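PDB 2ARK: flavodoxin from Aquifex aeolicus, which probably serves as a low-potential electron donor to a number of redox enzymes, using a bound FMN cofactor. Local coordinates for residues V7-D12 with K20-V25; R30-T35 with R160-V165; S95-G98 with G103-V106; F123-Y128 with F133-G138; R146-E149 with C154-L157. All blocks are in the same frame, centred on the assembly; numbering follows the deposited sequence.

Contact 1 of 5, residues V7-D12 with K20-V25; sequences VLVIYD and KMAELV
The Y11 ring is approached obliquely by the methyl of A22, whose CB lies 3.5 Å from Y11 CD2; the ring of H41, on the neighbouring strand, also meets it, with the planes at about 70°. With CG set between the backbone N and the carbonyl carbon (chi1 65°), the base of the tyrosine ring also comes to the methyl, Y11 CG 3.7 Å from A22 CB. Two residues earlier, V9 faces the helix with both branches. Its CG1 packs 3.5 Å from A22 O and 4.0 Å from A22 CB, whereas V9 CG2 reaches V25 CG1 at 4.1 Å. These residues join strand 5-11 to helix 17-30 in the first beta-alpha-beta unit of the flavodoxin fold; the axes of 7-11 and 20-25 run antiparallel at 174° and approach to 8.7 Å, as expected for a helix returning across its sheet. In flavodoxins the loop between these two elements characteristically binds the FMN phosphate, and probably does so here. All four touching residues are buried, and F94 of strand 90-97 packs on both V9 and A22.

Contact 2 of 5, residues R30-T35 with R160-V165; sequences RSLEGT and RLAEWV
T35 OG1 is gripped from two directions while touching A162: it donates to L32 O at 3.0 Å and accepts from a water at 2.8 Å. That water gives its other proton to A162 O, 2.7 Å away, so a single molecule bridges the turn and the helix backbone. The threonine also packs on the A162 methyl, with T35 OG1 at 3.7 Å and T35 CG2 at 3.8 Å from A162 CB. A valine here would remove the hydroxyl and would probably leave the water without its T35 partner and L32 O without its side-chain donor. L32 to T35 form a type II beta turn, with G34 at the position of positive phi (76°); the turn carries the chain from helix 17-30 into strand 35-41. Segment 160-165 belongs to the long helix 148-168, packed on this side of the flavodoxin-like alpha/beta sandwich. L32 supplies the larger apolar surface: its CB lies 3.9 Å from A162 CB, its CD1 rests against A162 O, and its branch slants across the E163 side chain. E163 is steered by R160, whose NE-H points at E163 OE1 over 2.7 Å with an angle of 171°, in the guanidinium plane. Nearer the backbone, R160 CD sits over one face of the W164 ring, offset toward its rim, while R160 NH2 makes a salt bridge with D127.

Contact 3 of 5, residues S95-G98 with G103-V106; sequences SSSG and GNEV
The CA atoms of S97 and N104 come within 5.6 Å where strand 90-97 ends and helix 104-117 starts, with G103 as the N-cap at phi 114°, a conformation in which a CB would jam against the preceding carbonyl O. This is the strand-to-helix turn of a beta-alpha-beta unit, at the C-terminal edge of the parallel sheet, the edge at which flavodoxins bind FMN. Across it the S97 hydroxyl meets the amide oxygen of N104, S97 OG lying 2.8 Å from N104 OD1; S97 OG also has G99 O as a partner. S97 OG and N104 CG both sit between the backbone N and the carbonyl carbon (chi1 54° and 49°), torsions that bring hydroxyl and amide oxygen together. The carbon parts follow, with S97 CB 4.0 Å from N104 CB. S95 points the same way from the strand, but its hydroxyl is engaged by S60 O and T62 OG1. The third subunit closes over the helix start, where its E105 accepts hydrogen bonds from G103 N and E105 N. Toward the helix, it is S95 CB that touches N104 O, at 3.8 Å.

Contact 4 of 5, residues F123-Y128 with F133-G138; sequences FGVTDY and FTLHYG
Y128 lays one face of its ring over T134: T134 CB sits 3.9 Å from the ring centroid and only 11° off the normal, a CH-pi contact. The same threonine turns OG1 anti to its main-chain nitrogen (chi1 -165°), which carries the hydroxyl to D127 O at 2.6 Å; it arrives above the carbonyl plane. H136 stands obliquely to Y128, with Y128 CE1 4.0 Å from H136 CE1, and directs its ring edge at the backbone, ND1 donating to V125 O over 3.0 Å. V125 and L135 run alongside each other, V125 CB 3.6 Å from L135 CD1. A serine in place of Y128 would probably strip T134 CB of its aromatic cover and open a gap beside H136 CE1. Here the end of strand 121-128, of the flavodoxin parallel sheet, is met by the short antiparallel segment 133-135; G98 of the third subunit packs on Y128. V125 N donates to L135 O at 3.0 Å, and G138 N reaches that oxygen from the opposite face of its carbonyl plane. Side chains thus take over part of the pairing: the threonine hydroxyl and the imidazole N-H satisfy carbonyls of buried residues, with H136 protonated on ND1 for its bond.

Contact 5 of 5, residues R146-E149 with C154-L157; sequences RSEE and CRRL
E148 OE2 and R155 NH1 form a loose salt bridge at 3.5 Å, too long to count as a direct hydrogen bond. The carboxylate and guanidinium planes lie 18° apart, and E148 OE2 meets the guanidinium at its edge. A water completes the join by donating to E148 OE1 at 2.8 Å and accepting from R155 NH2 at 3.1 Å; it too lies at the edge, near the guanidinium plane, so each carboxylate oxygen is linked to a different terminal nitrogen. E148 gets there by folding back: its CB points away from 154-157, but a bend at chi2 (33°) returns the carboxylate. R155 instead runs extended from CG to NE. Further out, E27 of helix 17-30 pairs with R155 NE and E152 with R155 NH1, so the arginine is held among three acidic residues; E148 is the exposed member, and its bridge is long. C154 beside it packs on M21 and L24 of the same helix 17-30. The two charged residues stand seven apart, two turns along helix 148-168. At the head of that helix S147 is the N-cap, its side chain capping a backbone N just beyond E149, while E150 OE1 accepts from S147 N: the reciprocal pattern of a capping box.

From the N terminus, contact 1 closes a short loop inside the first beta-alpha-beta unit. Contact 2 opens next, at the turn leading into strand 35-41, and closes only at 160-165, so contacts 3, 4 and 5 nest within its long loop; those three follow one another in series, and none cross. Contact 3 closes the turn from strand 90-97 into helix 104-117, contact 4 pairs the last part of strand 121-128 with 133-138, and contact 5 lies within helix 148-168. That helix joins contacts 1, 2, 4 and 5, through L161 on V7 and a salt bridge from R156 to D127. Contact 3 shares the sheet, and M21 of contact 1 packs on S95 and S96. Contacts 3 and 4 both touch the third subunit.

Contact 1 of 5, residues V7-D12 with K20-V25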
# COMPACT_ATOMS: atom_id res chain seq x y z
N VAL A 7 -24.49 8.19 -9.68
CA VAL A 7 -23.17 8.47 -9.10
C VAL A 7 -23.27 9.18 -7.73
O VAL A 7 -23.96 10.18 -7.56
CB VAL A 7 -22.28 9.27 -10.11
CG1 VAL A 7 -21.02 9.83 -9.46
CG2 VAL A 7 -21.89 8.38 -11.27
N LEU A 8 -22.57 8.63 -6.74
CA LEU A 8 -22.48 9.22 -5.40
C LEU A 8 -21.10 9.83 -5.23
O LEU A 8 -20.08 9.14 -5.36
CB LEU A 8 -22.67 8.16 -4.31
CG LEU A 8 -23.26 8.46 -2.92
CD1 LEU A 8 -22.58 7.58 -1.89
CD2 LEU A 8 -23.29 9.96 -2.43
N VAL A 9 -21.06 11.12 -4.96
CA VAL A 9 -19.82 11.75 -4.55
C VAL A 9 -19.97 12.00 -3.06
O VAL A 9 -20.80 12.79 -2.65
CB VAL A 9 -19.50 13.04 -5.33
CG1 VAL A 9 -18.11 13.61 -4.93
CG2 VAL A 9 -19.54 12.76 -6.81
N ILE A 10 -19.17 11.31 -2.25
CA ILE A 10 -19.27 11.44 -0.80
C ILE A 10 -17.90 11.89 -0.30
O ILE A 10 -16.90 11.36 -0.76
CB ILE A 10 -19.79 10.10 -0.17
CG1 ILE A 10 -20.05 10.24 1.30
CG2 ILE A 10 -18.83 8.88 -0.44
CD1 ILE A 10 -20.07 8.83 2.00
N TYR A 11 -17.82 12.89 0.58
CA TYR A 11 -16.50 13.44 1.00
C TYR A 11 -16.49 13.82 2.49
O TYR A 11 -17.53 14.15 3.06
CB TYR A 11 -16.09 14.66 0.14
CG TYR A 11 -17.03 15.81 0.36
CD1 TYR A 11 -16.74 16.80 1.29
CD2 TYR A 11 -18.26 15.85 -0.28
CE1 TYR A 11 -17.66 17.82 1.55
CE2 TYR A 11 -19.16 16.87 -0.04
CZ TYR A 11 -18.85 17.85 0.87
OH TYR A 11 -19.77 18.84 1.12
N ASP A 12 -15.31 13.72 3.10
CA ASP A 12 -15.01 14.39 4.34
C ASP A 12 -14.10 15.57 4.01
O ASP A 12 -13.54 15.64 2.91
CB ASP A 12 -14.33 13.43 5.31
CG ASP A 12 -14.33 13.95 6.75
OD1 ASP A 12 -14.88 15.03 7.01
OD2 ASP A 12 -13.74 13.31 7.64
N LYS A 20 -14.17 21.38 -2.22
CA LYS A 20 -13.96 21.98 -3.54
C LYS A 20 -13.62 20.91 -4.60
O LYS A 20 -14.19 20.92 -5.70
CB LYS A 20 -12.92 23.11 -3.48
CG LYS A 20 -13.50 24.47 -3.02
CD LYS A 20 -13.87 24.46 -1.51
CE LYS A 20 -15.18 25.27 -1.12
NZ LYS A 20 -15.71 24.89 0.27
N MSE A 21 -12.74 19.95 -4.27
CA MSE A 21 -12.52 18.79 -5.15
C MSE A 21 -13.80 18.02 -5.43
O MSE A 21 -14.03 17.64 -6.55
CB MSE A 21 -11.52 17.80 -4.55
CG MSE A 21 -10.16 18.38 -4.28
SE MSE A 21 -8.95 17.00 -3.62
CE MSE A 21 -8.46 16.12 -5.37
N ALA A 22 -14.62 17.80 -4.41
CA ALA A 22 -15.83 16.96 -4.52
C ALA A 22 -16.84 17.57 -5.46
O ALA A 22 -17.55 16.86 -6.19
CB ALA A 22 -16.44 16.78 -3.16
N GLU A 23 -16.90 18.90 -5.45
CA GLU A 23 -17.84 19.64 -6.27
C GLU A 23 -17.44 19.51 -7.73
O GLU A 23 -18.31 19.41 -8.60
CB GLU A 23 -17.89 21.10 -5.84
CG GLU A 23 -18.67 21.37 -4.59
CD GLU A 23 -18.42 22.77 -4.03
OE1 GLU A 23 -17.47 23.45 -4.46
OE2 GLU A 23 -19.17 23.21 -3.13
N LEU A 24 -16.13 19.51 -7.98
CA LEU A 24 -15.57 19.38 -9.32
C LEU A 24 -15.69 17.97 -9.86
O LEU A 24 -15.96 17.79 -11.05
CB LEU A 24 -14.11 19.83 -9.33
CG LEU A 24 -13.95 21.36 -9.24
CD1 LEU A 24 -12.54 21.74 -8.75
CD2 LEU A 24 -14.31 22.06 -10.56
N VAL A 25 -15.51 16.98 -8.98
CA VAL A 25 -15.77 15.58 -9.34
C VAL A 25 -17.24 15.40 -9.79
O VAL A 25 -17.53 14.78 -10.82
CB VAL A 25 -15.42 14.59 -8.17
CG1 VAL A 25 -15.82 13.15 -8.51
CG2 VAL A 25 -13.95 14.65 -7.84

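Contact 2 of 5, residues R30-T35 with R160-V165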
# COMPACT_ATOMS: atom_id res chain seq x y z
N ARG A 30 -21.63 14.86 -13.89
CA ARG A 30 -22.85 15.43 -14.45
C ARG A 30 -22.65 15.78 -15.92
O ARG A 30 -23.62 15.90 -16.66
CB ARG A 30 -23.31 16.67 -13.66
CG ARG A 30 -23.94 16.33 -12.31
CD ARG A 30 -24.69 17.52 -11.74
NE ARG A 30 -23.86 18.27 -10.80
CZ ARG A 30 -23.98 18.21 -9.47
NH1 ARG A 30 -23.13 18.91 -8.72
NH2 ARG A 30 -24.93 17.46 -8.89
N SER A 31 -21.39 15.92 -16.33
CA SER A 31 -21.06 16.37 -17.68
C SER A 31 -21.36 15.29 -18.72
O SER A 31 -21.58 15.59 -19.89
CB SER A 31 -19.62 16.90 -17.78
OG SER A 31 -18.67 15.85 -18.00
N LEU A 32 -21.38 14.02 -18.29
CA LEU A 32 -21.82 12.92 -19.14
C LEU A 32 -23.34 12.87 -19.13
O LEU A 32 -23.92 12.46 -18.13
CB LEU A 32 -21.30 11.58 -18.61
CG LEU A 32 -20.88 10.44 -19.57
CD1 LEU A 32 -21.45 9.11 -19.10
CD2 LEU A 32 -21.16 10.68 -21.05
N GLU A 33 -23.97 13.26 -20.23
CA GLU A 33 -25.43 13.22 -20.35
C GLU A 33 -26.05 11.92 -19.84
O GLU A 33 -25.55 10.82 -20.13
CB GLU A 33 -25.84 13.47 -21.80
CG GLU A 33 -26.40 14.88 -22.08
CD GLU A 33 -26.32 15.25 -23.58
OE1 GLU A 33 -25.20 15.23 -24.15
OE2 GLU A 33 -27.38 15.56 -24.20
N GLY A 34 -27.15 12.05 -19.10
CA GLY A 34 -27.88 10.90 -18.57
C GLY A 34 -27.19 10.23 -17.39
O GLY A 34 -27.38 9.03 -17.14
N THR A 35 -26.37 11.00 -16.69
CA THR A 35 -25.82 10.60 -15.42
C THR A 35 -26.41 11.48 -14.35
O THR A 35 -26.43 12.72 -14.45
CB THR A 35 -24.28 10.72 -15.38
OG1 THR A 35 -23.72 9.97 -16.47
CG2 THR A 35 -23.72 10.21 -14.05
N ARG A 160 -14.78 9.95 -15.79
CA ARG A 160 -14.44 8.56 -16.00
C ARG A 160 -15.32 7.63 -15.16
O ARG A 160 -15.72 6.57 -15.62
CB ARG A 160 -12.94 8.32 -15.76
CG ARG A 160 -12.40 6.96 -16.28
CD ARG A 160 -12.59 6.68 -17.79
NE ARG A 160 -12.44 7.87 -18.64
CZ ARG A 160 -11.27 8.47 -18.94
NH1 ARG A 160 -10.12 7.99 -18.47
NH2 ARG A 160 -11.27 9.55 -19.71
N LEU A 161 -15.65 8.05 -13.94
CA LEU A 161 -16.60 7.32 -13.10
C LEU A 161 -17.93 7.16 -13.83
O LEU A 161 -18.46 6.04 -13.90
CB LEU A 161 -16.84 8.06 -11.80
CG LEU A 161 -17.19 7.30 -10.51
CD1 LEU A 161 -18.00 8.22 -9.63
CD2 LEU A 161 -17.88 5.93 -10.69
N ALA A 162 -18.44 8.25 -14.38
CA ALA A 162 -19.74 8.25 -15.04
C ALA A 162 -19.69 7.41 -16.31
O ALA A 162 -20.65 6.70 -16.64
CB ALA A 162 -20.17 9.67 -15.36
N GLU A 163 -18.57 7.50 -17.01
CA GLU A 163 -18.30 6.70 -18.20
C GLU A 163 -18.21 5.20 -17.90
O GLU A 163 -18.74 4.41 -18.65
CB GLU A 163 -17.03 7.20 -18.87
CG GLU A 163 -17.23 8.54 -19.58
CD GLU A 163 -15.90 9.19 -20.04
OE1 GLU A 163 -14.83 8.83 -19.47
OE2 GLU A 163 -15.93 10.07 -20.94
N TRP A 164 -17.56 4.80 -16.80
CA TRP A 164 -17.50 3.38 -16.45
C TRP A 164 -18.89 2.86 -16.04
O TRP A 164 -19.28 1.74 -16.39
CB TRP A 164 -16.49 3.09 -15.33
CG TRP A 164 -15.02 3.25 -15.65
CD1 TRP A 164 -14.06 3.59 -14.78
CD2 TRP A 164 -14.35 3.05 -16.92
NE1 TRP A 164 -12.83 3.63 -15.40
CE2 TRP A 164 -12.97 3.30 -16.71
CE3 TRP A 164 -14.78 2.71 -18.21
CZ2 TRP A 164 -12.01 3.23 -17.73
CZ3 TRP A 164 -13.83 2.62 -19.24
CH2 TRP A 164 -12.45 2.88 -18.98
N VAL A 165 -19.62 3.69 -15.29
CA VAL A 165 -21.02 3.38 -14.98
C VAL A 165 -21.85 3.19 -16.25
O VAL A 165 -22.59 2.24 -16.36
CB VAL A 165 -21.67 4.45 -14.09
CG1 VAL A 165 -23.22 4.33 -14.10
CG2 VAL A 165 -21.09 4.37 -12.67
O HOH W 1 -23.26 7.22 -16.22

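Contact 3 of 5, residues S95-G98 with G103-V106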
# COMPACT_ATOMS: atom_id res chain seq x y z
N SER A 95 -8.25 13.06 -2.90
CA SER A 95 -7.67 13.52 -1.64
C SER A 95 -6.82 14.77 -1.82
O SER A 95 -6.15 14.96 -2.86
CB SER A 95 -6.80 12.41 -1.02
OG SER A 95 -6.34 12.74 0.29
N SER A 96 -6.86 15.62 -0.79
CA SER A 96 -6.12 16.86 -0.76
C SER A 96 -5.20 16.69 0.43
O SER A 96 -5.63 16.20 1.47
CB SER A 96 -7.09 18.02 -0.50
OG SER A 96 -6.41 19.26 -0.39
N SER A 97 -3.93 17.07 0.26
CA SER A 97 -2.93 17.03 1.35
C SER A 97 -2.35 18.40 1.57
O SER A 97 -2.68 19.32 0.86
CB SER A 97 -1.81 16.03 1.03
OG SER A 97 -1.24 16.31 -0.24
N GLY A 98 -1.50 18.53 2.58
CA GLY A 98 -0.84 19.78 2.93
C GLY A 98 0.21 20.12 1.89
O GLY A 98 0.51 21.29 1.67
N GLY A 103 1.46 12.68 0.85
CA GLY A 103 0.80 11.40 1.07
C GLY A 103 -0.57 11.29 0.48
O GLY A 103 -1.32 10.44 0.89
N ASN A 104 -0.89 12.14 -0.49
CA ASN A 104 -2.20 12.11 -1.13
C ASN A 104 -2.50 10.88 -2.01
O ASN A 104 -3.68 10.51 -2.14
CB ASN A 104 -2.57 13.42 -1.85
CG ASN A 104 -1.47 13.95 -2.77
OD1 ASN A 104 -1.26 15.18 -2.84
ND2 ASN A 104 -0.80 13.08 -3.49
N GLU A 105 -1.47 10.28 -2.61
CA GLU A 105 -1.67 9.05 -3.36
C GLU A 105 -1.82 7.88 -2.41
O GLU A 105 -2.59 6.98 -2.68
CB GLU A 105 -0.55 8.77 -4.36
CG GLU A 105 -0.37 9.88 -5.39
CD GLU A 105 0.88 9.69 -6.22
OE1 GLU A 105 1.82 9.02 -5.73
OE2 GLU A 105 0.92 10.19 -7.36
N VAL A 106 -1.08 7.92 -1.30
CA VAL A 106 -1.17 6.91 -0.27
C VAL A 106 -2.55 6.98 0.42
O VAL A 106 -3.12 5.94 0.74
CB VAL A 106 0.00 7.02 0.73
CG1 VAL A 106 -0.10 5.96 1.82
CG2 VAL A 106 1.33 6.90 0.01

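Contact 4 of 5, residues F123-Y128 with F133-G138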
# COMPACT_ATOMS: atom_id res chain seq x y z
N PHE A 123 -10.80 1.80 -9.49
CA PHE A 123 -9.97 2.25 -10.61
C PHE A 123 -9.35 3.64 -10.28
O PHE A 123 -9.81 4.36 -9.38
CB PHE A 123 -10.84 2.33 -11.89
CG PHE A 123 -11.86 3.43 -11.83
CD1 PHE A 123 -13.08 3.25 -11.18
CD2 PHE A 123 -11.58 4.69 -12.38
CE1 PHE A 123 -14.02 4.31 -11.12
CE2 PHE A 123 -12.51 5.73 -12.30
CZ PHE A 123 -13.71 5.54 -11.65
N GLY A 124 -8.30 3.96 -11.03
CA GLY A 124 -7.77 5.32 -11.15
C GLY A 124 -7.80 5.69 -12.63
O GLY A 124 -8.34 4.94 -13.45
N VAL A 125 -7.22 6.84 -12.98
CA VAL A 125 -7.32 7.37 -14.35
C VAL A 125 -5.98 7.60 -15.01
O VAL A 125 -5.10 8.20 -14.44
CB VAL A 125 -8.17 8.67 -14.40
CG1 VAL A 125 -8.19 9.25 -15.79
CG2 VAL A 125 -9.58 8.41 -13.94
N THR A 126 -5.84 7.11 -16.24
CA THR A 126 -4.58 7.26 -16.99
C THR A 126 -4.40 8.66 -17.57
O THR A 126 -3.28 9.14 -17.71
CB THR A 126 -4.53 6.28 -18.16
OG1 THR A 126 -5.78 6.31 -18.84
CG2 THR A 126 -4.25 4.84 -17.67
N ASP A 127 -5.51 9.31 -17.92
CA ASP A 127 -5.50 10.64 -18.55
C ASP A 127 -4.48 11.60 -17.95
O ASP A 127 -4.38 11.73 -16.74
CB ASP A 127 -6.88 11.30 -18.48
CG ASP A 127 -7.93 10.48 -19.15
OD1 ASP A 127 -7.69 9.26 -19.38
OD2 ASP A 127 -8.99 11.06 -19.46
N TYR A 128 -3.73 12.25 -18.83
CA TYR A 128 -2.98 13.43 -18.46
C TYR A 128 -3.79 14.66 -18.80
O TYR A 128 -4.21 14.91 -19.94
CB TYR A 128 -1.65 13.49 -19.13
CG TYR A 128 -0.56 12.77 -18.41
CD1 TYR A 128 -0.59 11.38 -18.26
CD2 TYR A 128 0.54 13.48 -17.91
CE1 TYR A 128 0.45 10.69 -17.61
CE2 TYR A 128 1.59 12.82 -17.28
CZ TYR A 128 1.54 11.42 -17.14
OH TYR A 128 2.58 10.78 -16.53
N PHE A 133 0.64 16.35 -15.14
CA PHE A 133 -0.41 16.27 -14.17
C PHE A 133 -1.42 15.16 -14.49
O PHE A 133 -2.14 15.23 -15.50
CB PHE A 133 -1.10 17.64 -13.95
CG PHE A 133 -1.66 17.80 -12.58
CD1 PHE A 133 -2.97 17.39 -12.29
CD2 PHE A 133 -0.88 18.28 -11.55
CE1 PHE A 133 -3.49 17.47 -11.00
CE2 PHE A 133 -1.39 18.40 -10.25
CZ PHE A 133 -2.70 17.98 -9.97
N THR A 134 -1.49 14.17 -13.59
CA THR A 134 -2.37 13.02 -13.78
C THR A 134 -3.11 12.58 -12.51
O THR A 134 -3.16 13.32 -11.51
CB THR A 134 -1.63 11.86 -14.50
OG1 THR A 134 -2.59 10.91 -14.97
CG2 THR A 134 -0.58 11.18 -13.62
N LEU A 135 -3.72 11.40 -12.54
CA LEU A 135 -4.61 10.98 -11.47
C LEU A 135 -4.75 9.46 -11.43
O LEU A 135 -5.86 8.90 -11.30
CB LEU A 135 -5.97 11.71 -11.60
CG LEU A 135 -6.83 11.67 -12.87
CD1 LEU A 135 -8.32 11.66 -12.48
CD2 LEU A 135 -6.50 12.84 -13.84
N HIS A 136 -3.59 8.79 -11.48
CA HIS A 136 -3.51 7.34 -11.62
C HIS A 136 -4.20 6.50 -10.54
O HIS A 136 -4.66 5.38 -10.82
CB HIS A 136 -2.04 6.88 -11.78
CG HIS A 136 -1.42 7.29 -13.07
ND1 HIS A 136 -2.11 7.97 -14.05
CD2 HIS A 136 -0.17 7.11 -13.55
CE1 HIS A 136 -1.32 8.19 -15.08
NE2 HIS A 136 -0.13 7.67 -14.80
N TYR A 137 -4.23 7.01 -9.32
CA TYR A 137 -4.86 6.31 -8.17
C TYR A 137 -6.05 7.08 -7.62
O TYR A 137 -6.75 6.63 -6.71
CB TYR A 137 -3.81 5.91 -7.09
CG TYR A 137 -2.78 5.05 -7.76
CD1 TYR A 137 -1.56 5.59 -8.22
CD2 TYR A 137 -3.07 3.72 -8.08
CE1 TYR A 137 -0.62 4.78 -8.95
CE2 TYR A 137 -2.15 2.90 -8.82
CZ TYR A 137 -0.93 3.44 -9.23
OH TYR A 137 -0.03 2.63 -9.95
N GLY A 138 -6.30 8.23 -8.22
CA GLY A 138 -7.43 9.07 -7.86
C GLY A 138 -7.00 10.50 -8.03
O GLY A 138 -5.80 10.77 -8.21
O HOH W 2 -9.34 6.47 -7.71

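Contact 5 of 5, residues R146-E149 with C154-L157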
# COMPACT_ATOMS: atom_id res chain seq x y z
N ARG A 146 -6.73 24.85 -7.42
CA ARG A 146 -6.71 26.24 -7.90
C ARG A 146 -6.37 26.33 -9.37
O ARG A 146 -7.01 27.07 -10.11
CB ARG A 146 -5.75 27.11 -7.10
CG ARG A 146 -6.15 27.29 -5.63
CD ARG A 146 -5.43 28.49 -5.02
NE ARG A 146 -5.92 29.79 -5.51
CZ ARG A 146 -7.16 30.06 -5.97
NH1 ARG A 146 -7.46 31.29 -6.39
NH2 ARG A 146 -8.10 29.10 -6.02
N SER A 147 -5.35 25.60 -9.80
CA SER A 147 -4.87 25.67 -11.17
C SER A 147 -5.80 24.92 -12.11
O SER A 147 -6.54 24.02 -11.70
CB SER A 147 -3.43 25.14 -11.30
OG SER A 147 -3.39 23.73 -11.41
N GLU A 148 -5.73 25.30 -13.38
CA GLU A 148 -6.54 24.69 -14.41
C GLU A 148 -6.43 23.14 -14.44
O GLU A 148 -7.45 22.45 -14.51
CB GLU A 148 -6.25 25.32 -15.78
CG GLU A 148 -7.41 25.17 -16.74
CD GLU A 148 -8.77 25.20 -15.99
OE1 GLU A 148 -9.25 26.33 -15.69
OE2 GLU A 148 -9.32 24.08 -15.68
N GLU A 149 -5.21 22.62 -14.37
CA GLU A 149 -5.02 21.18 -14.39
C GLU A 149 -5.51 20.49 -13.09
O GLU A 149 -6.05 19.37 -13.15
CB GLU A 149 -3.57 20.80 -14.76
CG GLU A 149 -2.48 21.39 -13.88
CD GLU A 149 -1.07 21.18 -14.46
OE1 GLU A 149 -0.08 21.11 -13.68
OE2 GLU A 149 -0.94 21.06 -15.71
N CYS A 154 -9.95 16.79 -11.18
CA CYS A 154 -11.13 16.53 -10.35
C CYS A 154 -12.31 16.23 -11.21
O CYS A 154 -13.02 15.27 -10.99
CB CYS A 154 -11.44 17.71 -9.44
SG CYS A 154 -10.24 17.96 -8.11
N ARG A 155 -12.53 17.07 -12.20
CA ARG A 155 -13.53 16.82 -13.19
C ARG A 155 -13.34 15.48 -13.90
O ARG A 155 -14.30 14.72 -14.06
CB ARG A 155 -13.53 17.96 -14.19
CG ARG A 155 -13.99 19.30 -13.65
CD ARG A 155 -14.31 20.24 -14.84
NE ARG A 155 -14.38 21.63 -14.39
CZ ARG A 155 -13.39 22.52 -14.48
NH1 ARG A 155 -12.24 22.18 -15.06
NH2 ARG A 155 -13.55 23.76 -14.01
N ARG A 156 -12.11 15.18 -14.32
CA ARG A 156 -11.86 13.95 -15.07
C ARG A 156 -12.23 12.67 -14.30
O ARG A 156 -12.77 11.71 -14.90
CB ARG A 156 -10.41 13.86 -15.55
CG ARG A 156 -10.19 12.71 -16.55
CD ARG A 156 -11.05 12.93 -17.83
NE ARG A 156 -10.93 14.32 -18.24
CZ ARG A 156 -10.00 14.79 -19.05
NH1 ARG A 156 -9.97 16.07 -19.33
NH2 ARG A 156 -9.11 13.98 -19.61
N LEU A 157 -11.93 12.65 -13.00
CA LEU A 157 -12.33 11.55 -12.14
C LEU A 157 -13.82 11.23 -12.23
O LEU A 157 -14.19 10.09 -12.47
CB LEU A 157 -11.93 11.81 -10.69
CG LEU A 157 -12.11 10.54 -9.82
CD1 LEU A 157 -11.03 9.42 -10.11
CD2 LEU A 157 -12.16 10.92 -8.38
O HOH W 3 -11.69 26.21 -14.38